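Local coordinates for protein UDP-N-acetylmuramate-alanine ligase MurC (Thermotoga maritima, PDB 1J6U) that catalyses the ATP-dependent joining of L-alanine to UDP-N-acetylmuramate, an early step in building the peptidoglycan of the bacterial cell wall, at residues M25-L30 / T144-G149; N100-F105 / S178-N183; V135-H138 / S142-V145; Y168-D171 / F176-E179; E196-G199 / R204-S207. All coordinates share one frame; numbering follows the deposited sequence.

Contact 1 (M25-L30 / T144-G149)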
# COMPACT_ATOMS: atom_id res chain seq x y z
N MSE A 25 0.29 1.37 12.54
CA MSE A 25 0.31 1.98 13.82
C MSE A 25 0.29 3.48 13.80
O MSE A 25 -0.40 4.08 14.63
CB MSE A 25 1.52 1.50 14.60
CG MSE A 25 1.29 0.11 15.13
SE MSE A 25 0.06 0.13 16.65
CE MSE A 25 1.43 0.48 17.99
N SER A 26 1.03 4.13 12.89
CA SER A 26 1.01 5.60 12.93
C SER A 26 -0.38 6.13 12.64
O SER A 26 -0.77 7.17 13.18
CB SER A 26 2.04 6.23 11.98
OG SER A 26 2.04 5.62 10.70
N ALA A 27 -1.14 5.42 11.80
CA ALA A 27 -2.49 5.86 11.46
C ALA A 27 -3.37 5.89 12.70
O ALA A 27 -4.07 6.89 12.99
CB ALA A 27 -3.10 4.96 10.42
N VAL A 28 -3.33 4.79 13.44
CA VAL A 28 -4.10 4.66 14.66
C VAL A 28 -3.60 5.70 15.67
O VAL A 28 -4.40 6.33 16.35
CB VAL A 28 -3.99 3.24 15.24
CG1 VAL A 28 -4.78 3.13 16.52
CG2 VAL A 28 -4.50 2.23 14.23
N ALA A 29 -2.28 5.91 15.74
CA ALA A 29 -1.77 6.91 16.67
C ALA A 29 -2.28 8.30 16.28
O ALA A 29 -2.73 9.06 17.15
CB ALA A 29 -0.25 6.90 16.70
N LEU A 30 -2.21 8.63 14.99
CA LEU A 30 -2.66 9.94 14.50
C LEU A 30 -4.16 10.16 14.81
O LEU A 30 -4.57 11.21 15.26
CB LEU A 30 -2.37 10.06 13.00
CG LEU A 30 -0.90 10.31 12.60
CD1 LEU A 30 -0.64 9.78 11.20
CD2 LEU A 30 -0.57 11.80 12.66
N THR A 144 -13.17 9.67 7.33
CA THR A 144 -12.04 9.47 8.21
C THR A 144 -11.33 8.37 7.41
O THR A 144 -11.97 7.37 7.02
CB THR A 144 -12.46 8.92 9.61
OG1 THR A 144 -13.05 9.98 10.37
CG2 THR A 144 -11.24 8.42 10.38
N VAL A 145 -10.04 8.57 7.15
CA VAL A 145 -9.26 7.60 6.39
C VAL A 145 -8.07 6.98 7.16
O VAL A 145 -7.34 7.66 7.87
CB VAL A 145 -8.71 8.27 5.10
CG1 VAL A 145 -8.01 7.23 4.19
CG2 VAL A 145 -9.86 8.98 4.37
N PHE A 146 -7.92 5.67 7.00
CA PHE A 146 -6.84 4.92 7.61
C PHE A 146 -6.22 4.22 6.42
O PHE A 146 -6.74 3.20 5.94
CB PHE A 146 -7.35 3.87 8.62
CG PHE A 146 -7.84 4.45 9.89
CD1 PHE A 146 -9.16 4.90 10.01
CD2 PHE A 146 -6.98 4.60 10.98
CE1 PHE A 146 -9.58 5.49 11.21
CE2 PHE A 146 -7.42 5.19 12.16
CZ PHE A 146 -8.72 5.63 12.27
N LEU A 147 -5.09 4.74 5.96
CA LEU A 147 -4.44 4.16 4.80
C LEU A 147 -3.17 3.41 5.17
O LEU A 147 -2.45 3.84 6.08
CB LEU A 147 -4.03 5.29 3.86
CG LEU A 147 -4.40 5.20 2.40
CD1 LEU A 147 -3.39 6.07 1.68
CD2 LEU A 147 -4.39 3.76 1.88
N GLY A 148 -2.90 2.33 4.45
CA GLY A 148 -1.69 1.56 4.66
C GLY A 148 -0.60 2.06 3.72
O GLY A 148 0.22 1.30 3.22
N GLY A 149 -0.59 3.37 3.46
CA GLY A 149 0.39 3.90 2.55
C GLY A 149 0.26 5.39 2.62
O GLY A 149 -0.56 5.88 3.40

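Contact 2 (N100-F105 / S178-N183)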
# COMPACT_ATOMS: atom_id res chain seq x y z
N ASN A 100 -3.49 -5.17 21.12
CA ASN A 100 -2.95 -5.40 19.78
C ASN A 100 -3.58 -4.46 18.77
O ASN A 100 -4.79 -4.20 18.82
CB ASN A 100 -3.16 -6.86 19.39
CG ASN A 100 -2.29 -7.80 20.23
OD1 ASN A 100 -1.06 -7.68 20.24
ND2 ASN A 100 -2.93 -8.73 20.94
N ARG A 101 -2.75 -3.94 17.87
CA ARG A 101 -3.15 -3.00 16.83
C ARG A 101 -4.53 -3.27 16.20
O ARG A 101 -5.45 -2.47 16.36
CB ARG A 101 -2.08 -3.01 15.73
CG ARG A 101 -2.19 -1.89 14.68
CD ARG A 101 -1.07 -2.02 13.61
NE ARG A 101 -1.01 -3.39 13.07
CZ ARG A 101 0.06 -3.93 12.48
NH1 ARG A 101 0.03 -5.19 12.02
NH2 ARG A 101 1.18 -3.21 12.33
N LEU A 102 -4.69 -4.42 15.53
CA LEU A 102 -5.93 -4.72 14.83
C LEU A 102 -7.11 -4.71 15.74
O LEU A 102 -8.13 -4.07 15.46
CB LEU A 102 -5.88 -6.07 14.13
CG LEU A 102 -6.23 -6.09 12.65
CD1 LEU A 102 -6.80 -7.46 12.34
CD2 LEU A 102 -7.22 -4.97 12.29
N HIS A 103 -6.96 -5.45 16.83
CA HIS A 103 -8.00 -5.55 17.83
C HIS A 103 -8.40 -4.17 18.35
O HIS A 103 -9.57 -3.88 18.52
CB HIS A 103 -7.53 -6.42 18.99
CG HIS A 103 -8.57 -6.63 20.03
ND1 HIS A 103 -9.49 -7.65 19.96
CD2 HIS A 103 -8.92 -5.87 21.10
CE1 HIS A 103 -10.36 -7.52 20.95
NE2 HIS A 103 -10.04 -6.45 21.65
N TYR A 104 -7.41 -3.31 18.61
CA TYR A 104 -7.69 -1.97 19.12
C TYR A 104 -8.40 -1.15 18.04
O TYR A 104 -9.30 -0.34 18.31
CB TYR A 104 -6.40 -1.29 19.51
CG TYR A 104 -6.62 0.09 20.07
CD1 TYR A 104 -7.16 0.27 21.35
CD2 TYR A 104 -6.24 1.23 19.34
CE1 TYR A 104 -7.32 1.55 21.89
CE2 TYR A 104 -6.41 2.50 19.87
CZ TYR A 104 -6.94 2.65 21.14
OH TYR A 104 -7.07 3.91 21.66
N PHE A 105 -7.95 -1.34 16.81
CA PHE A 105 -8.54 -0.67 15.68
C PHE A 105 -10.03 -1.06 15.60
O PHE A 105 -10.92 -0.20 15.46
CB PHE A 105 -7.82 -1.08 14.41
CG PHE A 105 -8.33 -0.39 13.20
CD1 PHE A 105 -8.35 1.01 13.16
CD2 PHE A 105 -8.83 -1.11 12.13
CE1 PHE A 105 -8.85 1.68 12.05
CE2 PHE A 105 -9.34 -0.46 11.02
CZ PHE A 105 -9.35 0.94 10.98
N SER A 178 -11.39 -11.08 9.87
CA SER A 178 -12.71 -11.71 9.71
C SER A 178 -13.71 -11.31 10.81
O SER A 178 -14.89 -11.63 10.71
CB SER A 178 -12.56 -13.22 9.74
OG SER A 178 -12.16 -13.58 11.04
N GLU A 179 -13.23 -10.64 11.85
CA GLU A 179 -14.04 -10.20 12.96
C GLU A 179 -14.63 -8.82 12.71
O GLU A 179 -15.42 -8.31 13.50
CB GLU A 179 -13.20 -10.15 14.25
CG GLU A 179 -12.74 -11.51 14.73
CD GLU A 179 -13.91 -12.45 14.96
OE1 GLU A 179 -14.02 -13.47 14.25
OE2 GLU A 179 -14.73 -12.14 15.86
N PHE A 180 -14.21 -8.19 11.62
CA PHE A 180 -14.74 -6.88 11.28
C PHE A 180 -16.07 -7.10 10.55
O PHE A 180 -16.32 -8.16 9.98
CB PHE A 180 -13.77 -6.12 10.35
CG PHE A 180 -12.59 -5.55 11.06
CD1 PHE A 180 -11.61 -6.38 11.59
CD2 PHE A 180 -12.50 -4.18 11.27
CE1 PHE A 180 -10.56 -5.83 12.35
CE2 PHE A 180 -11.45 -3.63 12.02
CZ PHE A 180 -10.49 -4.46 12.56
N SER A 181 -16.92 -6.09 10.56
CA SER A 181 -18.16 -6.23 9.83
C SER A 181 -18.53 -4.86 9.26
O SER A 181 -19.44 -4.18 9.76
CB SER A 181 -19.25 -6.79 10.73
OG SER A 181 -19.23 -6.09 11.94
N PRO A 182 -17.80 -4.43 8.22
CA PRO A 182 -18.04 -3.14 7.57
C PRO A 182 -19.35 -3.19 6.80
O PRO A 182 -19.93 -4.27 6.60
CB PRO A 182 -16.85 -3.02 6.63
CG PRO A 182 -16.68 -4.51 6.18
CD PRO A 182 -16.78 -5.22 7.50
N ASN A 183 -19.81 -2.02 6.36
CA ASN A 183 -21.03 -1.90 5.57
C ASN A 183 -20.70 -2.48 4.20
O ASN A 183 -21.45 -3.32 3.65
CB ASN A 183 -21.41 -0.43 5.36
CG ASN A 183 -21.86 0.25 6.63
OD1 ASN A 183 -21.09 0.43 7.59
ND2 ASN A 183 -23.12 0.66 6.64

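Contact 3 (V135-H138 / S142-V145)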
# COMPACT_ATOMS: atom_id res chain seq x y z
N VAL A 135 -12.28 9.23 -3.72
CA VAL A 135 -13.65 9.44 -4.23
C VAL A 135 -14.51 10.11 -3.12
O VAL A 135 -15.10 11.18 -3.31
CB VAL A 135 -14.32 8.10 -4.61
CG1 VAL A 135 -15.80 8.33 -4.92
CG2 VAL A 135 -13.64 7.48 -5.83
N LEU A 136 -14.59 9.47 -1.97
CA LEU A 136 -15.36 10.02 -0.87
C LEU A 136 -14.94 11.47 -0.57
O LEU A 136 -15.76 12.34 -0.29
CB LEU A 136 -15.22 9.13 0.38
CG LEU A 136 -16.35 8.16 0.75
CD1 LEU A 136 -17.52 8.26 -0.23
CD2 LEU A 136 -15.83 6.75 0.83
N LYS A 137 -13.66 11.77 -0.66
CA LYS A 137 -13.27 13.15 -0.37
C LYS A 137 -13.75 14.08 -1.49
O LYS A 137 -14.17 15.20 -1.22
CB LYS A 137 -11.75 13.25 -0.21
CG LYS A 137 -11.22 12.84 1.15
CD LYS A 137 -9.68 12.60 1.12
CE LYS A 137 -8.85 13.81 0.68
NZ LYS A 137 -9.05 15.06 1.48
N HIS A 138 -13.68 13.60 -2.73
CA HIS A 138 -14.05 14.42 -3.88
C HIS A 138 -15.50 14.71 -3.82
O HIS A 138 -15.93 15.80 -4.18
CB HIS A 138 -13.74 13.71 -5.17
CG HIS A 138 -14.04 14.51 -6.39
ND1 HIS A 138 -13.21 15.52 -6.84
CD2 HIS A 138 -15.03 14.40 -7.31
CE1 HIS A 138 -13.67 15.98 -7.99
NE2 HIS A 138 -14.77 15.32 -8.30
N SER A 142 -16.29 13.97 3.34
CA SER A 142 -15.39 14.17 4.48
C SER A 142 -15.17 12.90 5.36
O SER A 142 -15.46 12.86 6.56
CB SER A 142 -15.92 15.35 5.30
OG SER A 142 -15.48 15.26 6.65
N PRO A 143 -14.60 11.86 4.75
CA PRO A 143 -14.34 10.59 5.43
C PRO A 143 -13.13 10.59 6.38
O PRO A 143 -12.23 11.40 6.26
CB PRO A 143 -14.09 9.63 4.26
CG PRO A 143 -13.28 10.56 3.31
CD PRO A 143 -14.00 11.88 3.39
N THR A 144 -13.17 9.67 7.33
CA THR A 144 -12.04 9.47 8.21
C THR A 144 -11.33 8.37 7.41
O THR A 144 -11.97 7.37 7.02
CB THR A 144 -12.46 8.92 9.61
OG1 THR A 144 -13.05 9.98 10.37
CG2 THR A 144 -11.24 8.42 10.38
N VAL A 145 -10.04 8.57 7.15
CA VAL A 145 -9.26 7.60 6.39
C VAL A 145 -8.07 6.98 7.16
O VAL A 145 -7.34 7.66 7.87
CB VAL A 145 -8.71 8.27 5.10
CG1 VAL A 145 -8.01 7.23 4.19
CG2 VAL A 145 -9.86 8.98 4.37
O HOH W 1 -14.71 15.52 1.72

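Contact 4 (Y168-D171 / F176-E179)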
# COMPACT_ATOMS: atom_id res chain seq x y z
N TYR A 168 -11.05 2.26 5.41
CA TYR A 168 -9.83 1.62 5.90
C TYR A 168 -9.46 0.34 5.18
O TYR A 168 -10.24 -0.27 4.45
CB TYR A 168 -9.95 1.35 7.39
CG TYR A 168 -11.10 0.45 7.73
CD1 TYR A 168 -10.92 -0.94 7.83
CD2 TYR A 168 -12.38 0.99 7.96
CE1 TYR A 168 -12.00 -1.78 8.15
CE2 TYR A 168 -13.47 0.15 8.29
CZ TYR A 168 -13.26 -1.22 8.38
OH TYR A 168 -14.30 -2.01 8.76
N GLU A 169 -8.22 -0.04 5.41
CA GLU A 169 -7.59 -1.20 4.82
C GLU A 169 -7.64 -2.33 5.85
O GLU A 169 -7.39 -2.11 7.00
CB GLU A 169 -6.14 -0.78 4.53
CG GLU A 169 -5.29 -1.65 3.65
CD GLU A 169 -3.91 -1.02 3.38
OE1 GLU A 169 -3.85 0.09 2.79
OE2 GLU A 169 -2.89 -1.65 3.76
N LEU A 170 -7.98 -3.54 5.47
CA LEU A 170 -7.97 -4.65 6.40
C LEU A 170 -6.90 -5.60 5.91
O LEU A 170 -6.93 -6.03 4.75
CB LEU A 170 -9.31 -5.40 6.42
CG LEU A 170 -10.31 -4.96 7.47
CD1 LEU A 170 -11.48 -5.91 7.44
CD2 LEU A 170 -9.67 -5.00 8.83
N ASP A 171 -5.96 -5.94 6.76
CA ASP A 171 -4.93 -6.86 6.31
C ASP A 171 -5.37 -8.31 6.50
O ASP A 171 -5.56 -8.78 7.62
CB ASP A 171 -3.63 -6.61 7.07
CG ASP A 171 -2.62 -7.68 6.82
OD1 ASP A 171 -2.46 -8.06 5.64
OD2 ASP A 171 -2.00 -8.15 7.81
N PHE A 176 -7.94 -12.37 12.37
CA PHE A 176 -8.88 -11.49 13.07
C PHE A 176 -9.56 -10.47 12.16
O PHE A 176 -10.48 -9.79 12.59
CB PHE A 176 -8.16 -10.72 14.18
CG PHE A 176 -9.09 -9.99 15.13
CD1 PHE A 176 -9.83 -10.68 16.07
CD2 PHE A 176 -9.19 -8.59 15.09
CE1 PHE A 176 -10.67 -10.00 16.97
CE2 PHE A 176 -10.01 -7.89 15.98
CZ PHE A 176 -10.76 -8.60 16.93
N PHE A 177 -9.11 -10.35 10.91
CA PHE A 177 -9.74 -9.36 10.04
C PHE A 177 -11.18 -9.77 9.84
O PHE A 177 -12.06 -8.93 9.70
CB PHE A 177 -9.00 -9.21 8.70
CG PHE A 177 -9.40 -10.20 7.65
CD1 PHE A 177 -10.36 -9.85 6.68
CD2 PHE A 177 -8.80 -11.45 7.58
CE1 PHE A 177 -10.70 -10.73 5.65
CE2 PHE A 177 -9.13 -12.34 6.56
CZ PHE A 177 -10.09 -11.99 5.58
N SER A 178 -11.39 -11.08 9.87
CA SER A 178 -12.71 -11.71 9.71
C SER A 178 -13.71 -11.31 10.81
O SER A 178 -14.89 -11.63 10.71
CB SER A 178 -12.56 -13.22 9.74
OG SER A 178 -12.16 -13.58 11.04
N GLU A 179 -13.23 -10.64 11.85
CA GLU A 179 -14.04 -10.20 12.96
C GLU A 179 -14.63 -8.82 12.71
O GLU A 179 -15.42 -8.31 13.50
CB GLU A 179 -13.20 -10.15 14.25
CG GLU A 179 -12.74 -11.51 14.73
CD GLU A 179 -13.91 -12.45 14.96
OE1 GLU A 179 -14.02 -13.47 14.25
OE2 GLU A 179 -14.73 -12.14 15.86

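Contact 5 (E196-G199 / R204-S207)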
# COMPACT_ATOMS: atom_id res chain seq x y z
N GLU A 196 0.40 -18.38 7.56
CA GLU A 196 1.08 -18.49 8.86
C GLU A 196 0.18 -18.23 10.04
O GLU A 196 0.32 -18.89 11.07
CB GLU A 196 2.26 -17.52 8.94
CG GLU A 196 3.36 -17.70 7.87
CD GLU A 196 3.11 -16.92 6.57
OE1 GLU A 196 2.73 -15.72 6.64
OE2 GLU A 196 3.32 -17.51 5.48
N ASN A 197 -0.73 -17.27 9.90
CA ASN A 197 -1.63 -16.92 11.00
C ASN A 197 -2.95 -17.69 10.95
O ASN A 197 -3.82 -17.50 11.80
CB ASN A 197 -1.86 -15.40 10.98
CG ASN A 197 -2.57 -14.89 12.22
OD1 ASN A 197 -3.75 -14.54 12.19
ND2 ASN A 197 -1.83 -14.83 13.33
N TYR A 198 -3.09 -18.56 9.96
CA TYR A 198 -4.28 -19.41 9.84
C TYR A 198 -3.85 -20.88 10.06
O TYR A 198 -4.38 -21.81 9.42
CB TYR A 198 -4.90 -19.27 8.44
CG TYR A 198 -5.38 -17.89 8.12
CD1 TYR A 198 -4.52 -16.95 7.56
CD2 TYR A 198 -6.67 -17.48 8.47
CE1 TYR A 198 -4.93 -15.65 7.35
CE2 TYR A 198 -7.08 -16.18 8.27
CZ TYR A 198 -6.20 -15.26 7.71
OH TYR A 198 -6.58 -13.95 7.52
N GLY A 199 -2.87 -21.06 10.95
CA GLY A 199 -2.36 -22.38 11.22
C GLY A 199 -2.10 -23.06 9.89
O GLY A 199 -2.37 -24.24 9.73
N ARG A 204 -9.12 -22.34 7.00
CA ARG A 204 -9.39 -21.29 7.96
C ARG A 204 -9.41 -19.98 7.19
O ARG A 204 -10.26 -19.12 7.42
CB ARG A 204 -8.31 -21.26 9.03
CG ARG A 204 -8.52 -22.26 10.12
CD ARG A 204 -7.31 -22.35 11.05
NE ARG A 204 -7.13 -21.17 11.88
CZ ARG A 204 -6.08 -20.99 12.68
NH1 ARG A 204 -5.15 -21.93 12.75
NH2 ARG A 204 -5.96 -19.89 13.41
N TYR A 205 -8.47 -19.83 6.25
CA TYR A 205 -8.36 -18.64 5.43
C TYR A 205 -9.69 -18.40 4.69
O TYR A 205 -10.28 -17.31 4.79
CB TYR A 205 -7.23 -18.82 4.42
CG TYR A 205 -6.89 -17.60 3.59
CD1 TYR A 205 -6.32 -16.46 4.17
CD2 TYR A 205 -7.07 -17.63 2.20
CE1 TYR A 205 -5.93 -15.37 3.37
CE2 TYR A 205 -6.69 -16.56 1.40
CZ TYR A 205 -6.11 -15.43 1.98
OH TYR A 205 -5.69 -14.39 1.16
N ARG A 206 -10.15 -19.40 3.96
CA ARG A 206 -11.40 -19.27 3.25
C ARG A 206 -12.49 -18.86 4.25
O ARG A 206 -13.24 -17.90 4.03
CB ARG A 206 -11.80 -20.61 2.61
CG ARG A 206 -11.18 -20.94 1.25
N SER A 207 -12.54 -19.57 5.37
CA SER A 207 -13.55 -19.30 6.38
C SER A 207 -13.53 -17.87 6.84
O SER A 207 -14.58 -17.28 7.09
CB SER A 207 -13.37 -20.23 7.59
OG SER A 207 -13.46 -21.58 7.18

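Contact 1 (M25-L30 / T144-G149)
A27 and F146 meet in a buried packing contact, a phenyl ring against a helix methyl and a backbone carbonyl. It joins helix 23-34, in the first Mur ligase family region, to strand 144-146 of the middle domain. The two segments come nearest at this pair, where the CA atoms of A27 and F146 are 5.9 Å apart. One corner of the phenyl ring does the touching. F146 CD2 lies 3.9 Å from the methyl carbon CB of A27, and the neighbouring F146 CE2 rests 3.8 Å from A27 O, approaching that carbonyl obliquely. V28 comes in with its backbone: its CA lies 4.2 Å from F146 CE2, at the ring edge and near the ring plane. The F146 ring reaches the helix because CG stands anti to its own carbonyl carbon (chi1 -73°), which swings it away from the strand. Alanine suits the helix side, since its single methyl lets a large ring come close to the helix backbone. Phenylalanine suits the strand side because it is long enough to reach the helix from the strand and flat enough to be shared: F105, H31 and Y159 also meet this ring edge-to-face. No hydrogen bond links the two segments, so close packing is probably what joins them here. A27 also lies near, without touching, the glycines of a GxGxxG-like strand-turn-helix pattern. The arrangement is consistent with a Mur ligase: the first helix of a Rossmann-like domain packs on the strand next to the outermost one in the sheet of the middle domain, which holds the predicted ATP site.

Contact 2 (N100-F105 / S178-N183)
L102 and F180 make the closest approach here: the methyl CD2 of L102 sits 3.3 Å from F180 CZ, and the same methyl is 3.4 Å from F180 CE1, a tight, perhaps slightly strained, fit against the far end of the ring. The neighbouring side of that ring serves F105, whose CD2 lies 3.6 Å from F180 CE2. The two phenyl groups meet rim to rim, neither over the face of the other, with centroids 5.9 Å apart and planes inclined at 32°. F180 thus slots its tip between two side chains of helix 101-112. F105 extends to it with CG anti to its backbone N (chi1 -178°), while the branched end of L102 fills the other flank, a place where a compact aliphatic group suits the ring end. With F180 cut back to an alanine, L102 CD2 and the rim of F105 would probably lose their apolar partner, opening a gap between helix and loop. Farther out, R106 and L109 of the same helix also touch F180, and F105 also meets Y168 edge-to-face. Salt bridges flank this apolar centre, from R101 to E174 and from E179 to K211. The whole is a mixed aromatic and aliphatic interface between the first Mur ligase region and the middle domain, in which helix 101-112 packs on the loop running from strand 166-170 to strand 184-187.

Contact 3 (V135-H138 / S142-V145)
P143 presses its ring against two successive residues at the end of helix 125-138, and this is the compact half of the contact. P143 CG lies 3.8 Å from L136 CB, while P143 CD is 3.7 Å from K137 CG, so that one edge of the pyrrolidine is used by both. The ring and the aliphatic stem of K137 cross at about a right angle. CG of K137 reaches the proline because it stands beside its backbone N (chi1 -81°), and the chain beyond bends away to carry NZ to a salt bridge with E160. Lysine thus lends methylenes to the packing and keeps its charge elsewhere. A glycine in place of P143 would probably strip L136 CB and K137 CG of their cover and free the loop to flex.

The backbone side is looser. L136 O and S142 N stand 4.0 Å apart and make no hydrogen bond. Instead a water bridges the segments, donating to K137 O at 3.0 Å and accepting from S142 N at 2.7 Å. S142 turns its side chain away from the helix, and its OG bonds to N163.

The helix begins within the predicted ATP-binding segment, G121 to T127, and after a short loop hands the chain to strand 144-146. L136 and P143 both touch V167 of the adjoining strand 166-170, while V135 packs on helices 276-291 and 296-305.

Contact 4 (Y168-D171 / F176-E179)
D171 OD1 is hydrogen-bonded to S173 OG two residues on, and K125 NZ adds a long, weak ion pair. Its backbone oxygen, in contrast, meets carbon: D171 O lies 3.6 Å from F177 CB and approaches the F177 ring obliquely. L170 makes the second half of the contact. Its methyl CD1 is 3.8 Å from F177 O and 4.2 Å from F177 CD1, coming in at the ring edge near its plane. F177 carries CG between its backbone N and carbonyl carbon (chi1 85°), the crowded position. That turns the ring off toward F209, which it meets edge-to-face, and leaves CB to face the strand. Leucine fits here because its branch can fill the angle between the short 3-10 segment and strand 166-170, with I212 and F180 packed on it too. The 3-10 turn holds its own shape through the bond from E179 N to F176 O, 3.0 Å.

No hydrogen bond crosses between the segments: L170 O is satisfied by T120 OG1 instead. Strand and 3-10 segment thus meet through carbon packing, partly against backbone oxygens, while the carboxylate of D171 lies toward K125, a predicted ATP-binding residue, consistent with a place at the edge of the nucleotide site.

Contact 5 (E196-G199 / R204-S207)
Y198 and Y205 provide the aromatic part of this contact, a T-shaped pair in which the edge of Y205 points at the face of Y198. The centroids are 5.2 Å apart and the planes stand at 84°, with Y205 CD1 lying 3.6 Å from Y198 CE1 toward the rim of the ring. Y205 places its ring there with CG anti to its backbone N (chi1 -174°). A CH-pi contact accompanies it: Y205 CA sits over the Y198 face, 4.1 Å from the ring centroid. Tyrosine suits both places, because the rings pack while the hydroxyls bond farther off, Y198 OH to E172 O and Y205 OH to E172 OE2.

Flat-on packing of a guanidinium forms the second group. R204 lays one face of its head over the peptide joining Y198 to G199, with R204 NH1 3.2 Å from Y198 C. The salt bridge from R204 NE to E175 OE1 probably contributes to this orientation. G199 has a positive phi (47°), which glycine adopts easily.

Aliphatic contact is slight: Y198 CB and R204 CB are 4.0 Å apart. No hydrogen bond runs between the segments themselves, though N197 OD1 accepts one from E175 N.

In the fold, the contact folds the loop after strand 184-187 back on the early turns of helix 202-214. The ring of Y198 touches F177 in the loop after strand 166-170, and Y205 meets F209 edge-to-face one turn along its own helix.

How the contacts relate
Contacts 1, 2 and 4 form a continuous block through aromatic rings: F146 CD2 is 3.6 Å from F105 CE1, and F105 CE2 is 3.6 Å from Y168 CD1. Contacts 1 and 2 both join the first Mur ligase region to the middle domain, whereas contacts 3, 4 and 5 lie within the latter. Contact 3 shares T144 and V145 with contact 1; contact 2 shares S178 and E179 with contact 4. Contact 5 touches contact 4 through Y198 and F177, but its centre is about 32 Å from that of contact 3. Contacts 4 and 5 both come close to the predicted ATP site, with D171 and Y205 each about 4 Å by side chain from K125 and T122 respectively.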